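Side-chain contact in alpha-galactosidase (Umbelopsis vinacea, PDB 3A5V), which hydrolyses terminal alpha-galactosyl residues as a glycoside hydrolase family 27 enzyme: residues V256-W261 with D362-K367. Residues are numbered along the deposited sequence; the frame is centred on the assembly and turned at random.
Sequences VHYTIW and DLWKQK
Trp364 holds CG anti to its carbonyl carbon (chi1 -77°), which sends the indole from the 362-367 turn toward the helix. On that helix, Thr259 has OG1 anti to the carbonyl carbon, beside the backbone N, and CG2 anti to that N, and OG1 meets the indole N-H. The contact joins the two domains of the chain. Residues 256-261 belong to helix 251-263 of the beta/alpha barrel. Residues 362-367 link strands 358-362 and 367-372 of the C-terminal beta sandwich, and Asp362, Gln366 and Lys367 form a G1 beta bulge there. Trp364 NE1 donates to Thr259 OG1 at 2.9 Å. The oxygen lies in the indole plane at the ring edge, but the N-H...O angle of 139° shows a bent bond. Thr259 OG1 also sits 3.3 Å from Trp364 CZ2. The same oxygen is hydrogen-bonded to Arg255 O, one turn back in the helix. Arg255 also makes a cation-pi contact with the indole. Tyr258 touches the far end of the indole with its ring, CD1 lying 3.7 Å from Trp364 CH2. Its hydroxyl is engaged elsewhere, with Tyr45 OH. The indole thus gives the helix one edge, polar at NE1 and apolar at CH2. A leucine in place of Trp364 would probably leave Thr259 OG1 without its indole donor and open a gap beside the Tyr258 ring. Within the turn, Asp362 ties down the backbone that carries Trp364. Its OD1 accepts from Lys365 N in an Asx motif, and its OD2 forms a salt bridge with Arg386. The Lys365 N bond to Asp362 OD1 is 3.1 Å long and nearly straight at 175°, reaching the oxygen from above the carboxylate plane.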
loop_
_atom_site.group_PDB
_atom_site.type_symbol
_atom_site.label_atom_id
_atom_site.label_comp_id
_atom_site.label_asym_id
_atom_site.label_seq_id
_atom_site.Cartn_x
_atom_site.Cartn_y
_atom_site.Cartn_z
ATOM N N VAL A 256 25.744 1.531 21.426
ATOM C CA VAL A 256 24.516 2.138 20.918
ATOM C C VAL A 256 23.426 1.094 20.703
ATOM O O VAL A 256 22.291 1.246 21.150
ATOM C CB VAL A 256 24.788 2.929 19.603
ATOM C CG1 VAL A 256 23.458 3.506 19.004
ATOM C CG2 VAL A 256 25.720 4.023 19.896
ATOM N N HIS A 257 23.806 0.035 20.007
ATOM C CA HIS A 257 22.964 -1.111 19.700
ATOM C C HIS A 257 22.351 -1.672 20.992
ATOM O O HIS A 257 21.122 -1.719 21.131
ATOM C CB HIS A 257 23.871 -2.099 18.933
ATOM C CG HIS A 257 23.313 -3.478 18.716
ATOM N ND1 HIS A 257 22.015 -3.724 18.328
ATOM C CD2 HIS A 257 23.936 -4.684 18.741
ATOM C CE1 HIS A 257 21.849 -5.026 18.161
ATOM N NE2 HIS A 257 23.004 -5.629 18.397
ATOM N N TYR A 258 23.197 -2.000 21.968
ATOM C CA TYR A 258 22.702 -2.560 23.232
ATOM C C TYR A 258 21.790 -1.575 23.988
ATOM O O TYR A 258 20.735 -1.954 24.510
ATOM C CB TYR A 258 23.890 -2.994 24.113
ATOM C CG TYR A 258 23.484 -3.841 25.299
ATOM C CD1 TYR A 258 23.046 -3.239 26.482
ATOM C CD2 TYR A 258 23.517 -5.236 25.233
ATOM C CE1 TYR A 258 22.643 -3.988 27.576
ATOM C CE2 TYR A 258 23.124 -6.015 26.343
ATOM C CZ TYR A 258 22.686 -5.371 27.509
ATOM O OH TYR A 258 22.305 -6.099 28.625
ATOM N N THR A 259 22.220 -0.322 24.071
ATOM C CA THR A 259 21.465 0.727 24.788
ATOM C C THR A 259 20.035 0.883 24.264
ATOM O O THR A 259 19.076 0.939 25.047
ATOM C CB THR A 259 22.185 2.096 24.664
ATOM O OG1 THR A 259 23.499 2.013 25.258
ATOM C CG2 THR A 259 21.355 3.230 25.323
ATOM N N ILE A 260 19.897 0.992 22.943
ATOM C CA ILE A 260 18.594 1.224 22.342
ATOM C C ILE A 260 17.706 -0.018 22.467
ATOM O O ILE A 260 16.544 0.107 22.806
ATOM C CB ILE A 260 18.693 1.731 20.858
ATOM C CG1 ILE A 260 19.454 3.079 20.781
ATOM C CG2 ILE A 260 17.300 1.872 20.214
ATOM C CD1 ILE A 260 18.781 4.255 21.551
ATOM N N TRP A 261 18.258 -1.205 22.203
ATOM C CA TRP A 261 17.511 -2.459 22.428
ATOM C C TRP A 261 17.034 -2.532 23.895
ATOM O O TRP A 261 15.875 -2.862 24.175
ATOM C CB TRP A 261 18.415 -3.658 22.138
ATOM C CG TRP A 261 18.411 -4.189 20.685
ATOM C CD1 TRP A 261 18.222 -5.494 20.322
ATOM C CD2 TRP A 261 18.622 -3.460 19.451
ATOM N NE1 TRP A 261 18.299 -5.631 18.965
ATOM C CE2 TRP A 261 18.544 -4.407 18.397
ATOM C CE3 TRP A 261 18.856 -2.107 19.131
ATOM C CZ2 TRP A 261 18.685 -4.049 17.034
ATOM C CZ3 TRP A 261 18.998 -1.744 17.767
ATOM C CH2 TRP A 261 18.910 -2.721 16.738
ATOM N N ASP A 362 25.299 8.593 34.941
ATOM C CA ASP A 362 25.710 7.965 33.690
ATOM C C ASP A 362 25.746 6.465 33.958
ATOM O O ASP A 362 26.569 5.991 34.758
ATOM C CB ASP A 362 27.078 8.495 33.242
ATOM C CG ASP A 362 27.514 7.964 31.874
ATOM O OD1 ASP A 362 27.313 6.754 31.577
ATOM O OD2 ASP A 362 28.078 8.764 31.090
ATOM N N LEU A 363 24.850 5.727 33.294
ATOM C CA LEU A 363 24.655 4.298 33.578
ATOM C C LEU A 363 25.753 3.380 33.046
ATOM O O LEU A 363 26.023 2.315 33.630
ATOM C CB LEU A 363 23.280 3.826 33.084
ATOM C CG LEU A 363 22.068 4.518 33.723
ATOM C CD1 LEU A 363 20.818 3.743 33.350
ATOM C CD2 LEU A 363 22.193 4.634 35.274
ATOM N N TRP A 364 26.379 3.776 31.942
ATOM C CA TRP A 364 27.532 3.028 31.411
ATOM C C TRP A 364 28.759 3.190 32.296
ATOM O O TRP A 364 29.440 2.206 32.604
ATOM C CB TRP A 364 27.860 3.444 29.968
ATOM C CG TRP A 364 26.875 2.833 28.988
ATOM C CD1 TRP A 364 25.989 3.503 28.182
ATOM C CD2 TRP A 364 26.655 1.432 28.753
ATOM N NE1 TRP A 364 25.243 2.611 27.452
ATOM C CE2 TRP A 364 25.631 1.331 27.774
ATOM C CE3 TRP A 364 27.244 0.254 29.252
ATOM C CZ2 TRP A 364 25.160 0.098 27.292
ATOM C CZ3 TRP A 364 26.771 -0.988 28.774
ATOM C CH2 TRP A 364 25.739 -1.052 27.801
ATOM N N LYS A 365 29.035 4.434 32.685
ATOM C CA LYS A 365 30.178 4.756 33.553
ATOM C C LYS A 365 29.891 4.358 34.994
ATOM O O LYS A 365 30.826 4.158 35.793
ATOM C CB LYS A 365 30.545 6.244 33.431
ATOM C CG LYS A 365 31.103 6.594 32.052
ATOM C CD LYS A 365 31.241 8.108 31.765
ATOM C CE LYS A 365 30.991 8.400 30.262
ATOM N NZ LYS A 365 32.041 7.864 29.348
ATOM N N GLN A 366 28.602 4.195 35.301
ATOM C CA GLN A 366 28.115 3.910 36.655
ATOM C C GLN A 366 28.636 4.962 37.652
ATOM O O GLN A 366 29.267 4.643 38.671
ATOM C CB GLN A 366 28.465 2.481 37.083
ATOM C CG GLN A 366 27.884 1.390 36.164
ATOM C CD GLN A 366 28.102 -0.009 36.712
ATOM O OE1 GLN A 366 29.075 -0.260 37.422
ATOM N NE2 GLN A 366 27.191 -0.921 36.396
ATOM N N LYS A 367 28.379 6.227 37.330
ATOM C CA LYS A 367 28.757 7.319 38.215
ATOM C C LYS A 367 27.763 8.466 38.117
ATOM O O LYS A 367 27.166 8.705 37.057
ATOM C CB LYS A 367 30.171 7.815 37.911
ATOM C CG LYS A 367 30.314 8.493 36.576
ATOM C CD LYS A 367 31.662 9.182 36.431
ATOM C CE LYS A 367 31.789 9.799 35.040
ATOM N NZ LYS A 367 33.196 10.204 34.765
#